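Side-chain contacts in uncharacterized protein (Legionella pneumophila subsp. pneumophila str. Philadelphia 1, PDB 4RXV), which is of unknown function, but the N-terminal fragment treated here holds a RavJ-type peptidase domain of clan CA, consistent with a peptidase-like activity: residues K20-D25 with F90-E95; G27-C32 with G129-N134; P58-W63 with K86-K91; Q82-K87 with A106-G111; W173-G178 with E182-I187. All blocks are in the same frame, centred on the assembly; numbering follows the deposited sequence. Where two conformers were deposited one is given.

Interaction 1: K20-D25 with F90-E95; sequences KFVVAD and FKIDGE
Val-22 and Ile-92 form a small apolar contact between the two outer strands of a three-stranded mixed sheet. Strand 22-23 lies parallel to the central strand 95-100, while strand 91-92 is antiparallel to it and joined to it in a beta hairpin with a two-residue loop, a type I' turn from Ile-92 to Glu-95. Glu-95 N is bonded to Ile-92 O at 2.8 Å. Asp-93 and Gly-94 fill the two turn positions of positive phi, which glycine adopts easily and aspartate more readily than most residues; Asp-93 also forms a salt bridge with Lys-48. Because the central strand separates the outer two, only side chains span the gap. Val-22 and Ile-92 are both beta-branched, suited to a strand and to a buried site, and Tyr-49 of helix 37-50 packs against each of them. At the exposed margin, Lys-20 and Glu-95 carry opposite charges but form no salt bridge in the conformer given, and any attraction is weak and uncertain. In Ile-92, CG1 lies anti to the carbonyl carbon (chi1 -65°) and the chain then runs extended (chi2 172°). The two side chains cross at about a right angle, and Ile-92 CD1 meets Val-22 CG2 at 4.2 Å.

Interaction 2: G27-C32 with G129-N134; sequences GNFPHC and GSMHSN
Met-131 reaches from a corner of the chain to touch Phe-29 and Cys-32 with its sulfur and terminal methyl. Its backbone has left-handed angles (phi 53°) where the strand changes direction, and CB points toward the loop 27-32. CB and CG form the stem: CG is anti to the backbone N, and the next bond continues the extension, carrying SD outward. There SD makes a Met-aromatic contact, 4.0 Å from Phe-29 CE1; the approach is oblique to the ring. The chain then bends at chi3 (-69°), which brings CE to 4.1 Å from Cys-32 SG. A long, flexible thioether suits this place, since one unbranched chain serves both an aromatic ring and a small sulfur group. Cys-32 N bonds to Phe-29 O at 2.9 Å, a tight turn that leaves both side chains directed at Met-131. Met-131 packs on Leu-138 and His-139 of strand 136-146, while Phe-29 sets its ring edge-to-face with Trp-173 of helix 172-176, so the contact bridges the four-stranded sheet and the loop before helix 37-50.

Interaction 3: P58-W63 with K86-K91; sequences PPFSQW and KKSSFK
The hydroxyl oxygen of Ser-88 lies at the edge of the Phe-60 ring, OG to CZ 3.4 Å and in the ring plane, while it accepts a bond from Phe-90 N at 3.1 Å (N-H...O 159°). That bond over two residues makes an ST turn, which folds the loop after helix 74-84 so that Ser-88 and Phe-90 face the same ring. Serine fits because its short hydroxyl reaches back to the main chain. Phe-60, at the start of helix 60-64, and Phe-90 form a T-shaped pair, the edge of Phe-90 against the face of Phe-60, with planes at 83° and centroids 5.0 Å apart. Two large aromatic residues suit this buried junction of helix and loop. Phe-60 packs on Val-99 and Phe-90 on Val-97, both of strand 95-100. With CG anti to its backbone N (chi1 -170°), Phe-90 turns its ring toward Phe-60 and aims one C-H at the pi cloud: CD2 stands 3.6 Å above the Phe-60 plane, over the ring centre.

Interaction 4: Q82-K87 with A106-G111; sequences QQRNKK and AYHSAG
The side chains of Asn-85 and His-108 cross at about a right angle, and their flat groups are turned 52° against each other. Their link is a hydrogen bond from His-108 NE2 to Asn-85 OD1, 2.9 Å long and nearly straight at the hydrogen (171°). From the histidine side the geometry is regular, since OD1 lies almost in the ring plane. On the asparagine side NE2 comes from above the carbonyl plane, 48° out of it, so the bond does not use a lone-pair direction. OD1 also accepts from Arg-98 NH1, and ND2 binds Glu-16, so both ends of the amide are held and its rotation is fixed. Imidazole suits the buried position by offering nitrogens on two sides: ND1 is bonded to the hydroxyl of Tyr-18. With CG anti to the backbone N, the ring stands out from its helix toward the other segment. Arg-84 adds an apolar touch at the ring edge, its CB 3.9 Å from His-108 CD2, while its bent chain takes the guanidinium elsewhere, to a cation-pi contact with Phe-80. The whole is a polar link in helix-helix packing, joining the C-terminal part of helix 74-84 to helix 105-114 within the RavJ peptidase-family domain.

Interaction 5: W173-G178 with E182-I187; sequences WAVGMG and EQALAI
Val-175 and Ala-174 of helix 172-176 pack on Ala-184 and Leu-185 in the return stretch that follows a Schellman motif. The contact between the segments is wholly apolar and buried. Two alanines let the backbones come close: the CA atoms of Ala-174 and Ala-184 are 6.1 Å apart, and their CB atoms touch at 3.8 Å. Val-175 touches both Ala-184 and Leu-185, whereas Ala-174 meets Ala-184 alone. The CG2 branch of the valine, anti to the carbonyl carbon, fits between its two partners, lying 3.8 Å from Leu-185 CG and nearly as close to both leucine methyls. The valine and leucine side chains cross at about a right angle, and Leu-185 also packs on Leu-13 of helix 6-14.

Backbone hydrogen bonds end the helix. Gly-178 has positive phi, at backbone angles that would jam a CB against the preceding carbonyl oxygen. Its N bonds to Val-175 O at 3.0 Å and His-179 N bonds to Ala-174 O, and the chain then turns back toward 182-187. Farther on, Ala-186 and Ile-187 both face Ile-169 in a G1 beta bulge, with Ala-186 in the left-handed region, where glycine is more usual.

Within 173-178, Met-177, just past the helix end, lays its CG over the centre of the Trp-173 ring, 3.6 Å above the plane. Across the segments, the shortest approach is Val-175 CG2 to Ala-184 CB, 3.5 Å.

From the N terminus, residues 20-25 open interaction 1 and 27-32 soon open interaction 2. Because 90-95 comes before 129-134, these two loops cross. Interaction 3 lies within both, finishing on the same stretch as interaction 1 and sharing Phe-90 with it. Interaction 4 starts where interaction 3 ends and closes at 106-111, within interaction 2 but across interaction 1, which it touches through Phe-21 and His-108. Interaction 5 is a short, separate closure downstream, yet its segment 173-178 packs back on the early strand and loop through Trp-173 and Met-177. Together they tie the small mixed sheet, the helices beside it and the four-stranded sheet into one domain.

Interaction 1: K20-D25 with F90-E95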
# COMPACT_ATOMS: atom_id res chain seq x y z
N LYS A 20 -3.37 -12.02 -0.19
CA LYS A 20 -4.63 -12.65 -0.58
C LYS A 20 -5.47 -11.80 -1.51
O LYS A 20 -6.47 -12.27 -2.04
CB LYS A 20 -5.44 -13.06 0.67
CG LYS A 20 -4.70 -13.92 1.66
CD LYS A 20 -4.25 -15.24 1.14
CE LYS A 20 -3.51 -16.00 2.23
NZ LYS A 20 -2.91 -17.29 1.94
N PHE A 21 -5.07 -10.55 -1.74
CA PHE A 21 -5.83 -9.72 -2.67
C PHE A 21 -5.80 -10.29 -4.08
O PHE A 21 -4.84 -10.94 -4.49
CB PHE A 21 -5.20 -8.33 -2.78
CG PHE A 21 -5.79 -7.28 -1.87
CD1 PHE A 21 -5.64 -7.34 -0.50
CD2 PHE A 21 -6.51 -6.21 -2.42
CE1 PHE A 21 -6.15 -6.34 0.29
CE2 PHE A 21 -7.02 -5.23 -1.61
CZ PHE A 21 -6.84 -5.28 -0.28
N VAL A 22 -6.84 -9.99 -4.84
CA VAL A 22 -6.77 -10.07 -6.28
C VAL A 22 -5.97 -8.85 -6.75
O VAL A 22 -6.31 -7.71 -6.46
CB VAL A 22 -8.17 -10.06 -6.91
CG1 VAL A 22 -8.07 -9.92 -8.43
CG2 VAL A 22 -8.93 -11.32 -6.54
N VAL A 23 -4.89 -9.11 -7.48
CA VAL A 23 -4.03 -8.08 -8.03
C VAL A 23 -4.40 -8.00 -9.52
O VAL A 23 -3.99 -8.85 -10.33
CB VAL A 23 -2.54 -8.39 -7.82
CG1 VAL A 23 -1.69 -7.31 -8.40
CG2 VAL A 23 -2.24 -8.55 -6.34
N ALA A 24 -5.20 -7.00 -9.87
CA ALA A 24 -5.87 -6.98 -11.18
C ALA A 24 -4.92 -6.78 -12.36
O ALA A 24 -5.28 -7.11 -13.49
CB ALA A 24 -6.97 -5.92 -11.18
N ASP A 25 -3.72 -6.28 -12.09
CA ASP A 25 -2.73 -6.02 -13.13
C ASP A 25 -1.55 -6.99 -13.06
O ASP A 25 -0.51 -6.71 -13.64
CB ASP A 25 -2.24 -4.57 -13.09
CG ASP A 25 -1.66 -4.17 -11.75
OD1 ASP A 25 -1.64 -4.99 -10.80
OD2 ASP A 25 -1.25 -3.00 -11.65
N PHE A 90 -19.00 -12.03 -3.25
CA PHE A 90 -18.00 -12.49 -4.21
C PHE A 90 -16.83 -13.12 -3.46
O PHE A 90 -16.11 -12.44 -2.71
CB PHE A 90 -17.54 -11.29 -5.06
CG PHE A 90 -16.68 -11.64 -6.25
CD1 PHE A 90 -16.45 -12.94 -6.67
CD2 PHE A 90 -16.11 -10.61 -6.98
CE1 PHE A 90 -15.65 -13.19 -7.80
CE2 PHE A 90 -15.32 -10.86 -8.07
CZ PHE A 90 -15.09 -12.14 -8.49
N LYS A 91 -16.67 -14.43 -3.64
CA LYS A 91 -15.57 -15.22 -3.07
C LYS A 91 -14.83 -16.03 -4.13
O LYS A 91 -15.44 -16.44 -5.13
CB LYS A 91 -16.08 -16.24 -2.06
CG LYS A 91 -17.04 -15.73 -1.04
CD LYS A 91 -17.59 -16.93 -0.29
CE LYS A 91 -19.10 -17.02 -0.28
NZ LYS A 91 -19.53 -18.28 -0.94
N ILE A 92 -13.55 -16.28 -3.89
CA ILE A 92 -12.70 -17.15 -4.69
C ILE A 92 -11.99 -18.09 -3.71
O ILE A 92 -11.43 -17.65 -2.69
CB ILE A 92 -11.68 -16.34 -5.53
CG1 ILE A 92 -12.42 -15.49 -6.56
CG2 ILE A 92 -10.64 -17.26 -6.20
CD1 ILE A 92 -11.54 -14.52 -7.29
N ASP A 93 -12.03 -19.38 -4.00
CA ASP A 93 -11.48 -20.40 -3.11
C ASP A 93 -11.96 -20.19 -1.67
O ASP A 93 -11.19 -20.35 -0.71
CB ASP A 93 -9.95 -20.41 -3.17
CG ASP A 93 -9.43 -20.80 -4.55
OD1 ASP A 93 -10.13 -21.55 -5.26
OD2 ASP A 93 -8.33 -20.35 -4.91
N GLY A 94 -13.23 -19.83 -1.53
CA GLY A 94 -13.84 -19.64 -0.22
C GLY A 94 -13.43 -18.39 0.52
O GLY A 94 -13.81 -18.21 1.68
N GLU A 95 -12.67 -17.52 -0.14
CA GLU A 95 -12.16 -16.30 0.47
C GLU A 95 -12.77 -15.06 -0.20
O GLU A 95 -12.75 -14.92 -1.43
CB GLU A 95 -10.63 -16.25 0.36
CG GLU A 95 -9.92 -17.43 1.02
CD GLU A 95 -8.43 -17.47 0.73
OE1 GLU A 95 -8.00 -16.86 -0.27
OE2 GLU A 95 -7.69 -18.12 1.49

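Interaction 2: G27-C32 with G129-N134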
# COMPACT_ATOMS: atom_id res chain seq x y z
N GLY A 27 -0.87 -9.64 -14.56
CA GLY A 27 -0.42 -10.07 -15.88
C GLY A 27 0.42 -9.04 -16.61
O GLY A 27 1.11 -9.37 -17.56
N ASN A 28 0.32 -7.78 -16.20
CA ASN A 28 1.09 -6.71 -16.83
C ASN A 28 2.51 -6.60 -16.27
O ASN A 28 3.36 -5.93 -16.86
CB ASN A 28 0.40 -5.36 -16.65
CG ASN A 28 -0.87 -5.23 -17.46
OD1 ASN A 28 -1.57 -6.21 -17.71
ND2 ASN A 28 -1.17 -4.01 -17.86
N PHE A 29 2.76 -7.25 -15.14
CA PHE A 29 4.05 -7.09 -14.45
C PHE A 29 4.68 -8.43 -14.05
O PHE A 29 5.01 -8.65 -12.88
CB PHE A 29 3.85 -6.22 -13.21
CG PHE A 29 3.42 -4.80 -13.48
CD1 PHE A 29 4.37 -3.81 -13.67
CD2 PHE A 29 2.08 -4.46 -13.50
CE1 PHE A 29 3.98 -2.49 -13.88
CE2 PHE A 29 1.69 -3.15 -13.71
CZ PHE A 29 2.65 -2.16 -13.90
N PRO A 30 4.90 -9.34 -15.00
CA PRO A 30 5.51 -10.63 -14.65
C PRO A 30 6.89 -10.44 -14.00
O PRO A 30 7.34 -11.28 -13.21
CB PRO A 30 5.60 -11.35 -16.01
CG PRO A 30 5.63 -10.25 -17.02
CD PRO A 30 4.70 -9.20 -16.46
N HIS A 31 7.59 -9.39 -14.39
CA HIS A 31 8.92 -9.09 -13.86
C HIS A 31 8.91 -8.62 -12.40
O HIS A 31 9.97 -8.56 -11.77
CB HIS A 31 9.61 -8.05 -14.72
CG HIS A 31 8.78 -6.84 -15.01
ND1 HIS A 31 7.64 -6.89 -15.77
CD2 HIS A 31 8.97 -5.54 -14.67
CE1 HIS A 31 7.14 -5.66 -15.84
NE2 HIS A 31 7.94 -4.83 -15.21
N CYS A 32 7.72 -8.31 -11.88
CA CYS A 32 7.54 -7.93 -10.49
C CYS A 32 6.95 -9.04 -9.65
O CYS A 32 6.76 -8.84 -8.44
CB CYS A 32 6.63 -6.70 -10.41
SG CYS A 32 7.34 -5.20 -11.11
N GLY A 129 4.66 8.55 -6.01
CA GLY A 129 4.67 7.85 -7.28
C GLY A 129 6.09 7.44 -7.59
O GLY A 129 7.02 8.23 -7.52
N SER A 130 6.24 6.17 -7.92
CA SER A 130 7.54 5.56 -8.14
C SER A 130 7.49 4.70 -9.41
O SER A 130 6.52 4.77 -10.17
CB SER A 130 7.95 4.78 -6.89
OG SER A 130 9.20 4.13 -6.98
N MET A 131 8.53 3.92 -9.67
CA MET A 131 8.60 3.11 -10.90
C MET A 131 8.39 4.00 -12.11
O MET A 131 7.52 3.78 -12.95
CB MET A 131 7.64 1.91 -10.84
CG MET A 131 7.99 0.83 -11.84
SD MET A 131 6.85 -0.56 -11.78
CE MET A 131 7.27 -1.25 -10.21
N HIS A 132 9.24 5.02 -12.18
CA HIS A 132 9.18 6.00 -13.25
C HIS A 132 9.53 5.39 -14.57
O HIS A 132 10.49 4.64 -14.68
CB HIS A 132 10.17 7.10 -12.93
CG HIS A 132 10.11 8.26 -13.87
ND1 HIS A 132 11.16 8.59 -14.69
CD2 HIS A 132 9.13 9.16 -14.10
CE1 HIS A 132 10.83 9.65 -15.40
NE2 HIS A 132 9.61 10.03 -15.06
N SER A 133 8.73 5.75 -15.57
CA SER A 133 8.87 5.28 -16.93
C SER A 133 8.29 6.30 -17.89
O SER A 133 7.09 6.57 -17.87
CB SER A 133 8.12 3.96 -17.11
OG SER A 133 8.45 3.38 -18.35
N ASN A 134 9.13 6.85 -18.74
CA ASN A 134 8.68 7.81 -19.74
C ASN A 134 7.73 8.88 -19.22
O ASN A 134 6.71 9.17 -19.84
CB ASN A 134 8.06 7.10 -20.96
CG ASN A 134 6.96 6.10 -20.60
OD1 ASN A 134 5.77 6.42 -20.65
ND2 ASN A 134 7.37 4.86 -20.32

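Interaction 3: P58-W63 with K86-K91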
# COMPACT_ATOMS: atom_id res chain seq x y z
N PRO A 58 -19.90 -3.32 -10.06
CA PRO A 58 -19.27 -2.39 -9.11
C PRO A 58 -19.27 -2.98 -7.70
O PRO A 58 -20.24 -3.66 -7.34
CB PRO A 58 -20.17 -1.15 -9.17
CG PRO A 58 -20.98 -1.28 -10.41
CD PRO A 58 -21.13 -2.76 -10.64
N PRO A 59 -18.24 -2.70 -6.89
CA PRO A 59 -17.11 -1.80 -7.17
C PRO A 59 -15.92 -2.50 -7.83
O PRO A 59 -14.94 -1.84 -8.15
CB PRO A 59 -16.70 -1.33 -5.78
CG PRO A 59 -16.95 -2.54 -4.92
CD PRO A 59 -18.21 -3.18 -5.50
N PHE A 60 -16.01 -3.82 -8.01
CA PHE A 60 -14.90 -4.59 -8.55
C PHE A 60 -14.40 -4.05 -9.89
O PHE A 60 -13.19 -3.95 -10.11
CB PHE A 60 -15.29 -6.07 -8.66
CG PHE A 60 -15.79 -6.62 -7.37
CD1 PHE A 60 -14.91 -6.92 -6.34
CD2 PHE A 60 -17.16 -6.73 -7.14
CE1 PHE A 60 -15.39 -7.36 -5.12
CE2 PHE A 60 -17.62 -7.19 -5.93
CZ PHE A 60 -16.74 -7.50 -4.93
N SER A 61 -15.34 -3.71 -10.77
CA SER A 61 -15.00 -3.13 -12.07
C SER A 61 -14.06 -1.92 -11.93
O SER A 61 -13.09 -1.78 -12.68
CB SER A 61 -16.28 -2.65 -12.79
OG SER A 61 -17.08 -3.71 -13.26
N GLN A 62 -14.39 -1.04 -10.99
CA GLN A 62 -13.63 0.19 -10.79
C GLN A 62 -12.30 -0.09 -10.07
O GLN A 62 -11.26 0.50 -10.42
CB GLN A 62 -14.46 1.22 -10.02
CG GLN A 62 -15.67 1.80 -10.77
CD GLN A 62 -16.83 0.82 -10.95
OE1 GLN A 62 -17.18 0.06 -10.04
NE2 GLN A 62 -17.42 0.84 -12.14
N TRP A 63 -12.32 -1.00 -9.10
CA TRP A 63 -11.09 -1.35 -8.38
C TRP A 63 -10.07 -1.95 -9.36
O TRP A 63 -8.87 -1.74 -9.25
CB TRP A 63 -11.39 -2.34 -7.27
CG TRP A 63 -12.16 -1.79 -6.14
CD1 TRP A 63 -12.37 -0.47 -5.84
CD2 TRP A 63 -12.83 -2.54 -5.12
NE1 TRP A 63 -13.10 -0.35 -4.68
CE2 TRP A 63 -13.41 -1.61 -4.23
CE3 TRP A 63 -12.99 -3.91 -4.88
CZ2 TRP A 63 -14.12 -2.01 -3.10
CZ3 TRP A 63 -13.71 -4.30 -3.76
CH2 TRP A 63 -14.26 -3.35 -2.89
N LYS A 86 -14.26 -4.43 2.85
CA LYS A 86 -15.62 -4.93 2.92
C LYS A 86 -15.74 -6.29 2.23
O LYS A 86 -15.24 -6.50 1.12
CB LYS A 86 -16.60 -3.91 2.33
CG LYS A 86 -16.67 -2.66 3.18
CD LYS A 86 -17.74 -1.69 2.72
CE LYS A 86 -17.76 -0.43 3.59
NZ LYS A 86 -17.93 -0.72 5.04
N LYS A 87 -16.39 -7.24 2.91
CA LYS A 87 -16.60 -8.56 2.34
C LYS A 87 -17.98 -8.62 1.73
O LYS A 87 -18.97 -8.31 2.37
CB LYS A 87 -16.45 -9.65 3.39
CG LYS A 87 -15.06 -9.73 3.97
CD LYS A 87 -14.99 -10.79 5.04
CE LYS A 87 -13.64 -10.79 5.74
NZ LYS A 87 -13.57 -11.84 6.78
N SER A 88 -18.04 -9.00 0.47
CA SER A 88 -19.31 -9.18 -0.19
C SER A 88 -19.49 -10.65 -0.47
O SER A 88 -18.71 -11.49 -0.01
CB SER A 88 -19.36 -8.40 -1.50
OG SER A 88 -18.62 -9.06 -2.50
N SER A 89 -20.53 -10.95 -1.24
CA SER A 89 -20.83 -12.31 -1.66
C SER A 89 -19.76 -12.89 -2.58
O SER A 89 -19.63 -14.11 -2.69
CB SER A 89 -22.17 -12.32 -2.37
OG SER A 89 -23.10 -11.47 -1.71
N PHE A 90 -19.00 -12.03 -3.25
CA PHE A 90 -18.00 -12.49 -4.21
C PHE A 90 -16.83 -13.12 -3.46
O PHE A 90 -16.11 -12.44 -2.71
CB PHE A 90 -17.54 -11.29 -5.06
CG PHE A 90 -16.68 -11.64 -6.25
CD1 PHE A 90 -16.45 -12.94 -6.67
CD2 PHE A 90 -16.11 -10.61 -6.98
CE1 PHE A 90 -15.65 -13.19 -7.80
CE2 PHE A 90 -15.32 -10.86 -8.07
CZ PHE A 90 -15.09 -12.14 -8.49
N LYS A 91 -16.67 -14.43 -3.64
CA LYS A 91 -15.57 -15.22 -3.07
C LYS A 91 -14.83 -16.03 -4.13
O LYS A 91 -15.44 -16.44 -5.13
CB LYS A 91 -16.08 -16.24 -2.06
CG LYS A 91 -17.04 -15.73 -1.04
CD LYS A 91 -17.59 -16.93 -0.29
CE LYS A 91 -19.10 -17.02 -0.28
NZ LYS A 91 -19.53 -18.28 -0.94

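Interaction 4: Q82-K87 with A106-G111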
# COMPACT_ATOMS: atom_id res chain seq x y z
N GLN A 82 -10.91 0.97 4.48
CA GLN A 82 -12.17 0.46 4.96
C GLN A 82 -13.00 -0.13 3.82
O GLN A 82 -13.57 -1.22 3.94
CB GLN A 82 -12.94 1.59 5.63
CG GLN A 82 -14.11 1.17 6.44
CD GLN A 82 -14.43 2.21 7.46
OE1 GLN A 82 -14.35 1.97 8.67
NE2 GLN A 82 -14.72 3.41 6.98
N GLN A 83 -13.10 0.59 2.72
CA GLN A 83 -13.92 0.17 1.60
C GLN A 83 -13.38 -1.08 0.94
O GLN A 83 -14.15 -1.97 0.56
CB GLN A 83 -14.00 1.28 0.58
CG GLN A 83 -14.84 2.44 1.02
CD GLN A 83 -16.25 2.02 1.42
OE1 GLN A 83 -16.70 2.29 2.54
NE2 GLN A 83 -16.95 1.35 0.51
N ARG A 84 -12.06 -1.19 0.82
CA ARG A 84 -11.49 -2.36 0.17
C ARG A 84 -11.56 -3.59 1.04
O ARG A 84 -11.44 -4.69 0.52
CB ARG A 84 -10.02 -2.11 -0.18
CG ARG A 84 -9.68 -0.96 -1.10
CD ARG A 84 -10.34 -1.11 -2.41
NE ARG A 84 -10.20 0.04 -3.34
CZ ARG A 84 -10.76 1.23 -3.17
NH1 ARG A 84 -11.40 1.53 -2.04
NH2 ARG A 84 -10.66 2.15 -4.12
N ASN A 85 -11.77 -3.43 2.35
CA ASN A 85 -11.87 -4.57 3.28
C ASN A 85 -13.30 -5.05 3.50
O ASN A 85 -13.53 -5.99 4.25
CB ASN A 85 -11.25 -4.22 4.63
CG ASN A 85 -9.74 -4.34 4.62
OD1 ASN A 85 -9.10 -4.63 3.60
ND2 ASN A 85 -9.15 -4.13 5.77
N LYS A 86 -14.26 -4.43 2.85
CA LYS A 86 -15.62 -4.93 2.92
C LYS A 86 -15.74 -6.29 2.23
O LYS A 86 -15.24 -6.50 1.12
CB LYS A 86 -16.60 -3.91 2.33
CG LYS A 86 -16.67 -2.66 3.18
CD LYS A 86 -17.74 -1.69 2.72
CE LYS A 86 -17.76 -0.43 3.59
NZ LYS A 86 -17.93 -0.72 5.04
N LYS A 87 -16.39 -7.24 2.91
CA LYS A 87 -16.60 -8.56 2.34
C LYS A 87 -17.98 -8.62 1.73
O LYS A 87 -18.97 -8.31 2.37
CB LYS A 87 -16.45 -9.65 3.39
CG LYS A 87 -15.06 -9.73 3.97
CD LYS A 87 -14.99 -10.79 5.04
CE LYS A 87 -13.64 -10.79 5.74
NZ LYS A 87 -13.57 -11.84 6.78
N ALA A 106 -1.16 1.06 -2.53
CA ALA A 106 -0.45 1.72 -1.45
C ALA A 106 -1.38 2.58 -0.59
O ALA A 106 -1.08 2.79 0.59
CB ALA A 106 0.69 2.55 -1.99
N TYR A 107 -2.48 3.07 -1.14
CA TYR A 107 -3.40 3.92 -0.41
C TYR A 107 -4.00 3.15 0.76
O TYR A 107 -4.32 3.75 1.78
CB TYR A 107 -4.49 4.42 -1.33
CG TYR A 107 -4.06 5.24 -2.53
CD1 TYR A 107 -2.76 5.69 -2.72
CD2 TYR A 107 -4.98 5.51 -3.53
CE1 TYR A 107 -2.41 6.41 -3.85
CE2 TYR A 107 -4.63 6.23 -4.65
CZ TYR A 107 -3.34 6.66 -4.80
OH TYR A 107 -2.97 7.39 -5.91
N HIS A 108 -4.19 1.84 0.59
CA HIS A 108 -4.74 1.01 1.67
C HIS A 108 -3.83 1.09 2.88
O HIS A 108 -4.27 1.34 4.00
CB HIS A 108 -4.87 -0.41 1.16
CG HIS A 108 -5.59 -1.34 2.08
ND1 HIS A 108 -5.11 -1.72 3.31
CD2 HIS A 108 -6.77 -1.98 1.90
CE1 HIS A 108 -5.98 -2.54 3.85
NE2 HIS A 108 -6.99 -2.72 3.02
N SER A 109 -2.55 0.83 2.67
CA SER A 109 -1.58 0.88 3.77
C SER A 109 -1.43 2.27 4.35
O SER A 109 -1.25 2.39 5.57
CB SER A 109 -0.22 0.35 3.34
OG SER A 109 -0.28 -0.99 2.95
N ALA A 110 -1.50 3.32 3.54
CA ALA A 110 -1.49 4.67 4.08
C ALA A 110 -2.63 4.84 5.08
O ALA A 110 -2.43 5.41 6.16
CB ALA A 110 -1.56 5.70 2.98
N GLY A 111 -3.82 4.32 4.76
CA GLY A 111 -4.94 4.38 5.69
C GLY A 111 -4.70 3.62 6.97
O GLY A 111 -4.95 4.13 8.06

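Interaction 5: W173-G178 with E182-I187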
# COMPACT_ATOMS: atom_id res chain seq x y z
N TRP A 173 1.22 -3.85 -2.74
CA TRP A 173 1.23 -4.49 -4.05
C TRP A 173 2.36 -5.49 -4.19
O TRP A 173 2.15 -6.58 -4.74
CB TRP A 173 1.26 -3.44 -5.15
CG TRP A 173 1.14 -3.95 -6.55
CD1 TRP A 173 -0.01 -4.27 -7.23
CD2 TRP A 173 2.20 -4.12 -7.49
NE1 TRP A 173 0.28 -4.61 -8.53
CE2 TRP A 173 1.64 -4.53 -8.71
CE3 TRP A 173 3.58 -3.94 -7.42
CZ2 TRP A 173 2.41 -4.78 -9.87
CZ3 TRP A 173 4.36 -4.19 -8.56
CH2 TRP A 173 3.76 -4.60 -9.76
N ALA A 174 3.54 -5.17 -3.66
CA ALA A 174 4.65 -6.13 -3.70
C ALA A 174 4.25 -7.43 -3.01
O ALA A 174 4.67 -8.51 -3.44
CB ALA A 174 5.89 -5.56 -3.05
N VAL A 175 3.49 -7.35 -1.91
CA VAL A 175 3.04 -8.53 -1.17
C VAL A 175 1.96 -9.29 -1.97
O VAL A 175 1.98 -10.52 -2.05
CB VAL A 175 2.56 -8.13 0.22
CG1 VAL A 175 2.10 -9.37 1.02
CG2 VAL A 175 3.69 -7.45 0.97
N GLY A 176 1.05 -8.56 -2.60
CA GLY A 176 0.12 -9.15 -3.54
C GLY A 176 0.81 -9.89 -4.67
O GLY A 176 0.34 -10.94 -5.14
N MET A 177 1.96 -9.39 -5.08
CA MET A 177 2.81 -9.93 -6.14
C MET A 177 3.79 -10.98 -5.61
O MET A 177 4.70 -11.39 -6.34
CB MET A 177 3.55 -8.81 -6.86
CG MET A 177 2.62 -7.86 -7.62
SD MET A 177 1.80 -8.63 -9.04
CE MET A 177 3.16 -8.69 -10.20
N GLY A 178 3.58 -11.47 -4.39
CA GLY A 178 4.28 -12.64 -3.91
C GLY A 178 5.51 -12.38 -3.07
O GLY A 178 6.08 -13.34 -2.56
N GLU A 182 9.09 -8.92 4.65
CA GLU A 182 10.42 -8.40 4.91
C GLU A 182 11.02 -7.65 3.71
O GLU A 182 12.06 -7.03 3.83
CB GLU A 182 11.35 -9.52 5.34
CG GLU A 182 10.97 -10.15 6.66
CD GLU A 182 9.84 -11.16 6.57
OE1 GLU A 182 9.42 -11.57 5.45
OE2 GLU A 182 9.38 -11.61 7.65
N GLN A 183 10.36 -7.76 2.56
CA GLN A 183 10.74 -7.01 1.37
C GLN A 183 9.77 -5.90 1.01
O GLN A 183 9.93 -5.28 -0.04
CB GLN A 183 10.86 -7.95 0.18
CG GLN A 183 12.05 -8.87 0.27
CD GLN A 183 12.17 -9.80 -0.93
OE1 GLN A 183 11.40 -9.70 -1.89
NE2 GLN A 183 13.13 -10.71 -0.86
N ALA A 184 8.77 -5.64 1.85
CA ALA A 184 7.68 -4.76 1.42
C ALA A 184 6.94 -4.01 2.51
O ALA A 184 6.38 -2.97 2.21
CB ALA A 184 6.67 -5.58 0.63
N LEU A 185 6.85 -4.53 3.72
CA LEU A 185 5.97 -3.96 4.75
C LEU A 185 6.80 -3.36 5.89
O LEU A 185 7.17 -4.04 6.86
CB LEU A 185 4.98 -4.99 5.27
CG LEU A 185 4.03 -5.59 4.22
CD1 LEU A 185 3.10 -6.61 4.83
CD2 LEU A 185 3.23 -4.49 3.48
N ALA A 186 7.06 -2.05 5.78
CA ALA A 186 7.75 -1.24 6.77
C ALA A 186 9.21 -1.65 6.90
O ALA A 186 9.67 -2.08 7.96
CB ALA A 186 7.03 -1.25 8.10
N ILE A 187 9.93 -1.53 5.78
CA ILE A 187 11.32 -1.94 5.70
C ILE A 187 12.18 -0.85 5.07
O ILE A 187 11.70 -0.01 4.31
CB ILE A 187 11.50 -3.30 4.92
CG1 ILE A 187 11.46 -3.20 3.36
CG2 ILE A 187 10.53 -4.36 5.43
CD1 ILE A 187 10.24 -2.69 2.75